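Probable transcriptional regulator, ArsR family protein (Rhodococcus sp. RHA1, PDB 3F6O) probably binds DNA as a dimeric winged helix-turn-helix transcription factor of the ArsR family. Local coordinates at residues E36-F41 and P46-H51; A22-L27 and H53-S58; Q13-A16 and R20-V23. One frame throughout, in Å; residues are numbered along the deposited sequence.

Contact 1. Residues E36-F41 and P46-H51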
ATOM      1  N   GLU A  36      -1.170  22.968  11.522  1.00 23.39           N
ATOM      2  CA  GLU A  36       0.077  22.422  11.993  1.00 22.51           C
ATOM      3  C   GLU A  36       0.645  21.390  10.999  1.00 21.64           C
ATOM      4  O   GLU A  36       1.831  21.456  10.619  1.00 20.44           O
ATOM      5  CB  GLU A  36      -0.241  21.796  13.338  1.00 23.19           C
ATOM      6  CG  GLU A  36       0.867  21.425  14.148  1.00 27.45           C
ATOM      7  CD  GLU A  36       0.423  20.871  15.508  1.00 30.63           C
ATOM      8  OE1 GLU A  36      -0.764  21.082  15.995  1.00 30.43           O
ATOM      9  OE2 GLU A  36       1.314  20.228  16.086  1.00 34.26           O
ATOM     10  N   LEU A  37      -0.213  20.461  10.555  1.00 19.69           N
ATOM     11  CA  LEU A  37       0.177  19.402   9.619  1.00 19.40           C
ATOM     12  C   LEU A  37       0.624  19.925   8.260  1.00 19.22           C
ATOM     13  O   LEU A  37       1.513  19.346   7.649  1.00 19.45           O
ATOM     14  CB  LEU A  37      -0.953  18.363   9.446  1.00 18.38           C
ATOM     15  CG  LEU A  37      -1.347  17.572  10.700  1.00 17.76           C
ATOM     16  CD1 LEU A  37      -2.654  16.754  10.465  1.00 15.07           C
ATOM     17  CD2 LEU A  37      -0.186  16.643  11.154  1.00 18.04           C
ATOM     18  N   ALA A  38       0.041  21.047   7.831  1.00 20.40           N
ATOM     19  CA  ALA A  38       0.312  21.627   6.509  1.00 21.02           C
ATOM     20  C   ALA A  38       1.668  22.334   6.413  1.00 21.90           C
ATOM     21  O   ALA A  38       2.212  22.445   5.326  1.00 22.04           O
ATOM     22  CB  ALA A  38      -0.777  22.593   6.128  1.00 20.79           C
ATOM     23  N   LYS A  39       2.200  22.806   7.544  1.00 23.94           N
ATOM     24  CA  LYS A  39       3.442  23.623   7.539  1.00 25.57           C
ATOM     25  C   LYS A  39       4.636  23.077   6.698  1.00 25.54           C
ATOM     26  O   LYS A  39       5.256  23.838   5.959  1.00 27.09           O
ATOM     27  CB  LYS A  39       3.865  24.000   8.976  1.00 25.11           C
ATOM     28  CG  LYS A  39       2.874  24.918   9.689  1.00 26.00           C
ATOM     29  CD  LYS A  39       3.445  25.432  11.001  1.00 27.45           C
ATOM     30  CE  LYS A  39       2.476  26.358  11.697  1.00 30.80           C
ATOM     31  NZ  LYS A  39       3.179  27.065  12.818  1.00 33.19           N
ATOM     32  N   PRO A  40       4.956  21.767   6.785  1.00 26.01           N
ATOM     33  CA  PRO A  40       6.114  21.277   6.012  1.00 25.77           C
ATOM     34  C   PRO A  40       5.949  21.277   4.479  1.00 25.72           C
ATOM     35  O   PRO A  40       6.906  21.031   3.762  1.00 25.62           O
ATOM     36  CB  PRO A  40       6.288  19.823   6.516  1.00 26.07           C
ATOM     37  CG  PRO A  40       5.494  19.742   7.770  1.00 26.14           C
ATOM     38  CD  PRO A  40       4.361  20.691   7.603  1.00 25.53           C
ATOM     39  N   PHE A  41       4.753  21.539   3.978  1.00 25.28           N
ATOM     40  CA  PHE A  41       4.456  21.235   2.577  1.00 26.35           C
ATOM     41  C   PHE A  41       4.256  22.490   1.746  1.00 28.19           C
ATOM     42  O   PHE A  41       3.589  23.427   2.190  1.00 28.51           O
ATOM     43  CB  PHE A  41       3.263  20.262   2.487  1.00 24.78           C
ATOM     44  CG  PHE A  41       3.461  19.014   3.314  1.00 22.99           C
ATOM     45  CD1 PHE A  41       4.393  18.049   2.932  1.00 21.96           C
ATOM     46  CD2 PHE A  41       2.732  18.814   4.490  1.00 20.13           C
ATOM     47  CE1 PHE A  41       4.607  16.902   3.721  1.00 21.84           C
ATOM     48  CE2 PHE A  41       2.942  17.680   5.267  1.00 19.49           C
ATOM     49  CZ  PHE A  41       3.884  16.728   4.870  1.00 21.76           C
ATOM     50  N   PRO A  46      -6.024  24.043  -0.346  1.00 24.74           N
ATOM     51  CA  PRO A  46      -6.963  23.135  -1.040  1.00 23.95           C
ATOM     52  C   PRO A  46      -6.322  21.813  -1.468  1.00 22.88           C
ATOM     53  O   PRO A  46      -6.932  20.738  -1.297  1.00 23.36           O
ATOM     54  CB  PRO A  46      -7.368  23.939  -2.284  1.00 23.34           C
ATOM     55  CG  PRO A  46      -7.285  25.373  -1.818  1.00 25.64           C
ATOM     56  CD  PRO A  46      -6.005  25.375  -0.991  1.00 24.28           C
ATOM     57  N   SER A  47      -5.112  21.883  -2.006  1.00 21.98           N
ATOM     58  CA  SER A  47      -4.384  20.676  -2.399  1.00 21.51           C
ATOM     59  C   SER A  47      -4.045  19.807  -1.185  1.00 20.15           C
ATOM     60  O   SER A  47      -4.125  18.580  -1.253  1.00 19.18           O
ATOM     61  CB  SER A  47      -3.110  21.008  -3.167  1.00 22.50           C
ATOM     62  OG  SER A  47      -3.434  21.741  -4.343  1.00 26.02           O
ATOM     63  N   PHE A  48      -3.695  20.455  -0.081  1.00 18.70           N
ATOM     64  CA  PHE A  48      -3.413  19.717   1.158  1.00 17.97           C
ATOM     65  C   PHE A  48      -4.668  19.067   1.723  1.00 17.45           C
ATOM     66  O   PHE A  48      -4.629  17.922   2.171  1.00 16.22           O
ATOM     67  CB  PHE A  48      -2.752  20.594   2.213  1.00 17.26           C
ATOM     68  CG  PHE A  48      -2.287  19.810   3.440  1.00 17.06           C
ATOM     69  CD1 PHE A  48      -1.207  18.922   3.360  1.00 15.67           C
ATOM     70  CD2 PHE A  48      -2.943  19.954   4.651  1.00 17.18           C
ATOM     71  CE1 PHE A  48      -0.769  18.183   4.513  1.00 16.07           C
ATOM     72  CE2 PHE A  48      -2.526  19.230   5.797  1.00 16.44           C
ATOM     73  CZ  PHE A  48      -1.428  18.356   5.715  1.00 16.49           C
ATOM     74  N   MET A  49      -5.776  19.797   1.676  1.00 17.19           N
ATOM     75  CA  MET A  49      -7.064  19.268   2.108  1.00 17.41           C
ATOM     76  C   MET A  49      -7.490  18.008   1.353  1.00 16.60           C
ATOM     77  O   MET A  49      -8.149  17.149   1.911  1.00 16.57           O
ATOM     78  CB  MET A  49      -8.145  20.359   2.081  1.00 17.58           C
ATOM     79  CG  MET A  49      -8.010  21.439   3.195  1.00 21.02           C
ATOM     80  SD  MET A  49      -7.801  20.800   4.874  1.00 24.41           S
ATOM     81  CE  MET A  49      -9.211  19.722   5.026  1.00 23.93           C
ATOM     82  N   LYS A  50      -7.100  17.894   0.089  1.00 17.17           N
ATOM     83  CA  LYS A  50      -7.346  16.662  -0.680  1.00 17.69           C
ATOM     84  C   LYS A  50      -6.670  15.453  -0.025  1.00 17.05           C
ATOM     85  O   LYS A  50      -7.254  14.375   0.064  1.00 15.63           O
ATOM     86  CB  LYS A  50      -6.867  16.832  -2.122  1.00 18.01           C
ATOM     87  CG  LYS A  50      -7.962  17.283  -3.048  1.00 24.07           C
ATOM     88  CD  LYS A  50      -7.470  18.295  -4.049  1.00 31.99           C
ATOM     89  CE  LYS A  50      -6.769  17.688  -5.223  1.00 34.73           C
ATOM     90  NZ  LYS A  50      -6.716  18.754  -6.289  1.00 36.86           N
ATOM     91  N   HIS A  51      -5.464  15.657   0.473  1.00 16.03           N
ATOM     92  CA  HIS A  51      -4.760  14.584   1.202  1.00 16.79           C
ATOM     93  C   HIS A  51      -5.402  14.251   2.550  1.00 16.37           C
ATOM     94  O   HIS A  51      -5.599  13.089   2.892  1.00 15.55           O
ATOM     95  CB  HIS A  51      -3.284  14.935   1.376  1.00 16.64           C
ATOM     96  CG  HIS A  51      -2.545  15.014   0.082  1.00 18.54           C
ATOM     97  ND1 HIS A  51      -2.524  13.971  -0.811  1.00 18.83           N
ATOM     98  CD2 HIS A  51      -1.819  16.009  -0.481  1.00 20.05           C
ATOM     99  CE1 HIS A  51      -1.807  14.312  -1.871  1.00 20.94           C
ATOM    100  NE2 HIS A  51      -1.365  15.545  -1.693  1.00 22.99           N
TER
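F48 carries this contact: its ring reaches from helix 45-57 into the bend formed by A38 and F41, and 96 of the 168 Å² buried between the segments belong to it. With CG anti to the backbone N (chi1 -173°), the ring is directed at residues 37-41. A38 lies over one face. Its CA stands 3.9 Å from the centroid of the F48 ring and only 16° off the ring normal, a CH-pi contact displaced toward the rim, while A38 CB comes within 3.7 Å of F48 CD2. The two segments belong to the helix-turn-helix, in which helix 34-38 precedes helix 45-57, probably the recognition helix, as in other ArsR proteins. F41 meets the ring at another point, F41 CD2 lying 3.6 Å from F48 CE1. Their planes are inclined by only 22°, yet the centroids are 5.7 Å apart, so the rings are slid past one another with hardly any overlap. A type I turn from A38 to F41, closed by F41 N to A38 O at 3.0 Å, holds these two neighbours of F48 together. An alanine in place of F48 would probably leave a gap beside A38 and F41 and leave A38 CA without the ring it packs on. At the far end of the phenyl group, F48 CZ reaches L37 CB at 3.8 Å, and M43 of the intervening loop also touches F48.

Contact 2. Residues A22-L27 and H53-S58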
ATOM      1  N   ALA A  22       3.883  11.153   5.173  1.00 16.26           N
ATOM      2  CA  ALA A  22       4.503  12.115   6.111  1.00 16.61           C
ATOM      3  C   ALA A  22       3.547  12.602   7.205  1.00 17.07           C
ATOM      4  O   ALA A  22       3.910  12.776   8.398  1.00 17.53           O
ATOM      5  CB  ALA A  22       5.068  13.310   5.347  1.00 17.13           C
ATOM      6  N   VAL A  23       2.323  12.880   6.791  1.00 16.22           N
ATOM      7  CA  VAL A  23       1.273  13.267   7.738  1.00 16.02           C
ATOM      8  C   VAL A  23       1.012  12.143   8.713  1.00 15.15           C
ATOM      9  O   VAL A  23       0.876  12.401   9.907  1.00 15.61           O
ATOM     10  CB  VAL A  23      -0.012  13.625   6.996  1.00 15.38           C
ATOM     11  CG1 VAL A  23      -1.206  13.717   7.969  1.00 15.83           C
ATOM     12  CG2 VAL A  23       0.152  14.949   6.169  1.00 15.96           C
ATOM     13  N   LEU A  24       0.897  10.911   8.222  1.00 15.32           N
ATOM     14  CA  LEU A  24       0.681   9.773   9.119  1.00 15.94           C
ATOM     15  C   LEU A  24       1.863   9.612  10.108  1.00 16.96           C
ATOM     16  O   LEU A  24       1.658   9.309  11.278  1.00 17.02           O
ATOM     17  CB  LEU A  24       0.438   8.478   8.349  1.00 15.54           C
ATOM     18  CG  LEU A  24      -0.911   8.407   7.625  1.00 15.05           C
ATOM     19  CD1 LEU A  24      -0.965   7.132   6.776  1.00 15.66           C
ATOM     20  CD2 LEU A  24      -2.083   8.513   8.648  1.00 15.50           C
ATOM     21  N   GLY A  25       3.079   9.841   9.619  1.00 18.05           N
ATOM     22  CA  GLY A  25       4.293   9.800  10.464  1.00 18.80           C
ATOM     23  C   GLY A  25       4.184  10.800  11.598  1.00 19.24           C
ATOM     24  O   GLY A  25       4.472  10.478  12.743  1.00 21.08           O
ATOM     25  N   ARG A  26       3.704  12.002  11.299  1.00 19.39           N
ATOM     26  CA  ARG A  26       3.502  13.007  12.307  1.00 19.65           C
ATOM     27  C   ARG A  26       2.406  12.612  13.293  1.00 18.73           C
ATOM     28  O   ARG A  26       2.577  12.772  14.508  1.00 19.10           O
ATOM     29  CB  ARG A  26       3.220  14.386  11.667  1.00 19.46           C
ATOM     30  CG  ARG A  26       2.733  15.455  12.649  1.00 22.12           C
ATOM     31  CD  ARG A  26       3.790  15.800  13.767  1.00 25.26           C
ATOM     32  NE  ARG A  26       3.237  16.748  14.731  1.00 28.70           N
ATOM     33  CZ  ARG A  26       2.349  16.430  15.671  1.00 32.32           C
ATOM     34  NH1 ARG A  26       1.901  15.176  15.794  1.00 31.44           N
ATOM     35  NH2 ARG A  26       1.905  17.368  16.493  1.00 33.69           N
ATOM     36  N   LEU A  27       1.267  12.140  12.780  1.00 17.28           N
ATOM     37  CA  LEU A  27       0.150  11.777  13.645  1.00 17.34           C
ATOM     38  C   LEU A  27       0.433  10.549  14.510  1.00 18.05           C
ATOM     39  O   LEU A  27      -0.227  10.327  15.540  1.00 18.07           O
ATOM     40  CB  LEU A  27      -1.159  11.648  12.847  1.00 16.18           C
ATOM     41  CG  LEU A  27      -1.683  12.996  12.294  1.00 15.17           C
ATOM     42  CD1 LEU A  27      -2.853  12.701  11.354  1.00 13.90           C
ATOM     43  CD2 LEU A  27      -2.103  13.910  13.428  1.00 15.68           C
ATOM     44  N   HIS A  53      -8.536  14.733   3.373  1.00 15.99           N
ATOM     45  CA  HIS A  53      -9.818  14.092   3.081  1.00 17.09           C
ATOM     46  C   HIS A  53      -9.644  12.639   2.644  1.00 16.36           C
ATOM     47  O   HIS A  53     -10.415  11.760   3.027  1.00 15.73           O
ATOM     48  CB  HIS A  53     -10.578  14.887   2.013  1.00 17.69           C
ATOM     49  CG  HIS A  53     -11.134  16.177   2.530  1.00 21.11           C
ATOM     50  ND1 HIS A  53     -11.056  17.359   1.823  1.00 24.65           N
ATOM     51  CD2 HIS A  53     -11.750  16.478   3.701  1.00 25.28           C
ATOM     52  CE1 HIS A  53     -11.608  18.333   2.528  1.00 23.50           C
ATOM     53  NE2 HIS A  53     -12.038  17.826   3.670  1.00 24.96           N
ATOM     54  N   PHE A  54      -8.617  12.394   1.839  1.00 16.57           N
ATOM     55  CA  PHE A  54      -8.356  11.039   1.366  1.00 16.44           C
ATOM     56  C   PHE A  54      -7.995  10.152   2.557  1.00 16.04           C
ATOM     57  O   PHE A  54      -8.490   9.022   2.669  1.00 15.83           O
ATOM     58  CB  PHE A  54      -7.262  11.025   0.283  1.00 17.37           C
ATOM     59  CG  PHE A  54      -7.225   9.737  -0.490  1.00 18.86           C
ATOM     60  CD1 PHE A  54      -7.764   9.662  -1.762  1.00 23.04           C
ATOM     61  CD2 PHE A  54      -6.722   8.573   0.083  1.00 20.62           C
ATOM     62  CE1 PHE A  54      -7.753   8.449  -2.459  1.00 25.47           C
ATOM     63  CE2 PHE A  54      -6.720   7.360  -0.612  1.00 21.80           C
ATOM     64  CZ  PHE A  54      -7.239   7.299  -1.853  1.00 23.31           C
ATOM     65  N   LEU A  55      -7.146  10.673   3.461  1.00 15.24           N
ATOM     66  CA  LEU A  55      -6.771   9.959   4.701  1.00 15.55           C
ATOM     67  C   LEU A  55      -7.991   9.631   5.573  1.00 15.56           C
ATOM     68  O   LEU A  55      -8.115   8.528   6.122  1.00 14.95           O
ATOM     69  CB  LEU A  55      -5.737  10.777   5.528  1.00 16.47           C
ATOM     70  CG  LEU A  55      -4.286  10.719   4.981  1.00 18.71           C
ATOM     71  CD1 LEU A  55      -3.314  11.578   5.839  1.00 16.93           C
ATOM     72  CD2 LEU A  55      -3.795   9.246   4.890  1.00 18.92           C
ATOM     73  N   GLU A  56      -8.909  10.578   5.683  1.00 16.96           N
ATOM     74  CA  GLU A  56     -10.094  10.336   6.493  1.00 18.77           C
ATOM     75  C   GLU A  56     -11.023   9.321   5.803  1.00 18.20           C
ATOM     76  O   GLU A  56     -11.470   8.369   6.432  1.00 17.88           O
ATOM     77  CB  GLU A  56     -10.832  11.633   6.861  1.00 17.66           C
ATOM     78  CG  GLU A  56     -11.879  11.339   7.991  1.00 21.29           C
ATOM     79  CD  GLU A  56     -12.402  12.570   8.743  1.00 24.11           C
ATOM     80  OE1 GLU A  56     -12.257  13.718   8.233  1.00 28.41           O
ATOM     81  OE2 GLU A  56     -12.981  12.356   9.857  1.00 28.85           O
ATOM     82  N   ASP A  57     -11.268   9.514   4.516  1.00 18.29           N
ATOM     83  CA  ASP A  57     -12.165   8.627   3.773  1.00 21.19           C
ATOM     84  C   ASP A  57     -11.678   7.193   3.751  1.00 20.71           C
ATOM     85  O   ASP A  57     -12.472   6.279   3.826  1.00 21.13           O
ATOM     86  CB  ASP A  57     -12.387   9.124   2.344  1.00 20.95           C
ATOM     87  CG  ASP A  57     -13.265  10.354   2.294  1.00 26.85           C
ATOM     88  OD1 ASP A  57     -13.998  10.631   3.270  1.00 30.18           O
ATOM     89  OD2 ASP A  57     -13.211  11.056   1.269  1.00 33.63           O
ATOM     90  N   SER A  58     -10.363   6.999   3.640  1.00 20.38           N
ATOM     91  CA  SER A  58      -9.796   5.661   3.657  1.00 19.34           C
ATOM     92  C   SER A  58      -9.619   5.059   5.075  1.00 19.21           C
ATOM     93  O   SER A  58      -9.187   3.900   5.216  1.00 19.59           O
ATOM     94  CB  SER A  58      -8.479   5.648   2.864  1.00 20.00           C
ATOM     95  OG  SER A  58      -7.547   6.562   3.421  1.00 19.02           O
TER
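No flat group takes part where V23 and L24 meet L55; the contact is made by aliphatic branches alone. The ring of F54, next to L55, is directed elsewhere: R20 makes a cation-pi contact with it, and Q13 and A14 of helix 5-15 touch it too. Within the winged helix-turn-helix fold the contact joins helix 18-28 to the C-terminal part of helix 45-57. The backbones are well separated, with L24 CA and L55 CA, the nearest such pair, 8.7 Å apart, so the side chains bridge the interval. L55 points at the opposing helix and divides its two methyls between two partners. One methyl, L55 CD1, comes within 3.7 Å of V23 CG1, a branch set anti to the V23 backbone N (chi1 167°). The other, L55 CD2, approaches the isobutyl end of L24, at 4.0 Å from L24 CD1 and 4.1 Å from L24 CG. Here the side chains run past each other in opposite directions, and L24, whose CB does not face L55, engages through the far end of its side chain. All three residues are buried, and the interface of 121 Å² contains no hydrogen bond. W60, in the loop leading to the wing, and I61, at the start of its first strand, touch both leucines, and W85 of the second subunit packs on L24, so this part of the core adjoins the dimer interface. At the end of helix 45-57 the carbonyl of F54 takes two bonds from S58, one from each face of its plane: S58 N at 2.9 Å and S58 OG at 2.7 Å, the hydroxyl tilted 28° from that plane.

Contact 3. Residues Q13-A16 and R20-V23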
ATOM      1  N   GLN A  13      -3.947   2.785  -1.482  1.00 14.90           N
ATOM      2  CA  GLN A  13      -3.841   4.014  -2.285  1.00 15.57           C
ATOM      3  C   GLN A  13      -3.442   5.232  -1.443  1.00 15.21           C
ATOM      4  O   GLN A  13      -2.702   6.120  -1.906  1.00 15.68           O
ATOM      5  CB  GLN A  13      -5.169   4.288  -3.018  1.00 15.86           C
ATOM      6  CG  GLN A  13      -5.101   5.459  -3.989  1.00 20.29           C
ATOM      7  CD  GLN A  13      -4.198   5.205  -5.165  1.00 22.65           C
ATOM      8  OE1 GLN A  13      -4.500   4.379  -6.016  1.00 25.45           O
ATOM      9  NE2 GLN A  13      -3.074   5.927  -5.231  1.00 24.88           N
ATOM     10  N   ALA A  14      -3.932   5.269  -0.206  1.00 14.64           N
ATOM     11  CA  ALA A  14      -3.621   6.359   0.699  1.00 13.75           C
ATOM     12  C   ALA A  14      -2.122   6.414   0.960  1.00 13.84           C
ATOM     13  O   ALA A  14      -1.540   7.495   0.985  1.00 12.72           O
ATOM     14  CB  ALA A  14      -4.407   6.240   1.996  1.00 12.27           C
ATOM     15  N   LEU A  15      -1.507   5.249   1.133  1.00 14.11           N
ATOM     16  CA  LEU A  15      -0.065   5.161   1.404  1.00 15.18           C
ATOM     17  C   LEU A  15       0.841   5.411   0.184  1.00 16.44           C
ATOM     18  O   LEU A  15       2.063   5.545   0.334  1.00 16.66           O
ATOM     19  CB  LEU A  15       0.277   3.781   2.013  1.00 15.23           C
ATOM     20  CG  LEU A  15      -0.337   3.459   3.364  1.00 13.99           C
ATOM     21  CD1 LEU A  15       0.165   2.098   3.913  1.00 18.08           C
ATOM     22  CD2 LEU A  15      -0.088   4.577   4.372  1.00 14.42           C
ATOM     23  N   ALA A  16       0.254   5.472  -1.018  1.00 17.13           N
ATOM     24  CA  ALA A  16       1.044   5.674  -2.238  1.00 17.54           C
ATOM     25  C   ALA A  16       1.612   7.097  -2.372  1.00 19.07           C
ATOM     26  O   ALA A  16       2.514   7.335  -3.173  1.00 20.22           O
ATOM     27  CB  ALA A  16       0.208   5.292  -3.463  1.00 17.94           C
ATOM     28  N   ARG A  20       0.945  12.156   2.281  1.00 17.50           N
ATOM     29  CA  ARG A  20       0.082  11.399   3.177  1.00 16.80           C
ATOM     30  C   ARG A  20       0.891  10.529   4.126  1.00 16.65           C
ATOM     31  O   ARG A  20       0.578  10.467   5.308  1.00 15.38           O
ATOM     32  CB  ARG A  20      -0.944  10.584   2.389  1.00 16.09           C
ATOM     33  CG  ARG A  20      -1.935  11.487   1.653  1.00 17.40           C
ATOM     34  CD  ARG A  20      -3.129  10.688   1.159  1.00 16.83           C
ATOM     35  NE  ARG A  20      -2.873   9.751   0.044  1.00 18.59           N
ATOM     36  CZ  ARG A  20      -3.129   9.984  -1.250  1.00 23.12           C
ATOM     37  NH1 ARG A  20      -3.515  11.198  -1.658  1.00 22.94           N
ATOM     38  NH2 ARG A  20      -2.973   9.007  -2.159  1.00 18.16           N
ATOM     39  N   ARG A  21       1.932   9.851   3.622  1.00 16.29           N
ATOM     40  CA  ARG A  21       2.795   9.053   4.520  1.00 17.22           C
ATOM     41  C   ARG A  21       3.457   9.947   5.573  1.00 16.65           C
ATOM     42  O   ARG A  21       3.544   9.553   6.744  1.00 16.80           O
ATOM     43  CB  ARG A  21       3.850   8.234   3.757  1.00 16.46           C
ATOM     44  CG  ARG A  21       3.273   7.059   2.935  1.00 17.75           C
ATOM     45  CD  ARG A  21       4.376   6.086   2.464  1.00 18.81           C
ATOM     46  NE  ARG A  21       5.516   6.804   1.871  1.00 19.11           N
ATOM     47  CZ  ARG A  21       5.582   7.157   0.598  1.00 21.84           C
ATOM     48  NH1 ARG A  21       4.593   6.826  -0.227  1.00 23.32           N
ATOM     49  NH2 ARG A  21       6.648   7.812   0.125  1.00 22.81           N
ATOM     50  N   ALA A  22       3.883  11.153   5.173  1.00 16.26           N
ATOM     51  CA  ALA A  22       4.503  12.115   6.111  1.00 16.61           C
ATOM     52  C   ALA A  22       3.547  12.602   7.205  1.00 17.07           C
ATOM     53  O   ALA A  22       3.910  12.776   8.398  1.00 17.53           O
ATOM     54  CB  ALA A  22       5.068  13.310   5.347  1.00 17.13           C
ATOM     55  N   VAL A  23       2.323  12.880   6.791  1.00 16.22           N
ATOM     56  CA  VAL A  23       1.273  13.267   7.738  1.00 16.02           C
ATOM     57  C   VAL A  23       1.012  12.143   8.713  1.00 15.15           C
ATOM     58  O   VAL A  23       0.876  12.401   9.907  1.00 15.61           O
ATOM     59  CB  VAL A  23      -0.012  13.625   6.996  1.00 15.38           C
ATOM     60  CG1 VAL A  23      -1.206  13.717   7.969  1.00 15.83           C
ATOM     61  CG2 VAL A  23       0.152  14.949   6.169  1.00 15.96           C
TER
HETATM   62  O   HOH W   1      -1.551   8.612  -5.008  1.00 36.15           O
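A bend at chi3 in each arginine (-70° in R20, -47° in R21) turns the guanidinium groups of R20 and R21 back onto the carbonyls of residues 13-15. R20 uses two N-H groups along one edge. R20 NE lies 2.8 Å from A14 O, in the carbonyl plane and on a lone pair, with a nearly straight bond of 166°. R20 NH2 bonds to Q13 O at 2.9 Å from above the carbonyl plane; A16 N reaches the same oxygen from the opposite face, so Q13 O is held by two donors. These bonds fix the rotation of the R20 group. They tie the start of helix 18-28 to the C-terminal end of helix 5-15, the two helices that precede the helix-turn-helix in this ArsR-type fold, and the positive charges would probably be favoured by the helix-end carbonyls. R21 NH1 bonds to L15 O at 2.9 Å, the oxygen lying in the guanidinium plane. R21 NH2 bonds to N9 OD1 of the second subunit. Q13 NE2 likewise pairs with Q13 OE1 of the second subunit, while one water accepts weak bonds from Q13 NE2 at 3.1 Å and R20 NH2 at 3.2 Å.

In the fold
From the N terminus, contact 3 closes first, joining helix 5-15 to helix 18-28, with only three residues, two of them already helical, separating its segments. The chain then enters contact 2 through A22 and V23, which contact 3 also includes, and that loop closes only when helix 45-57 returns at 53-58. Contact 1 lies wholly within this larger loop, linking helix 34-38 and the turn after it to the earlier part of helix 45-57. Contacts 3 and 1 are in series, the former closing before the latter opens, and none cross. Helix 18-28 is common to contacts 2 and 3, helix 45-57 to contacts 1 and 2. An R26-E36 salt bridge and packing of F48 on V23 join contacts 1 and 2.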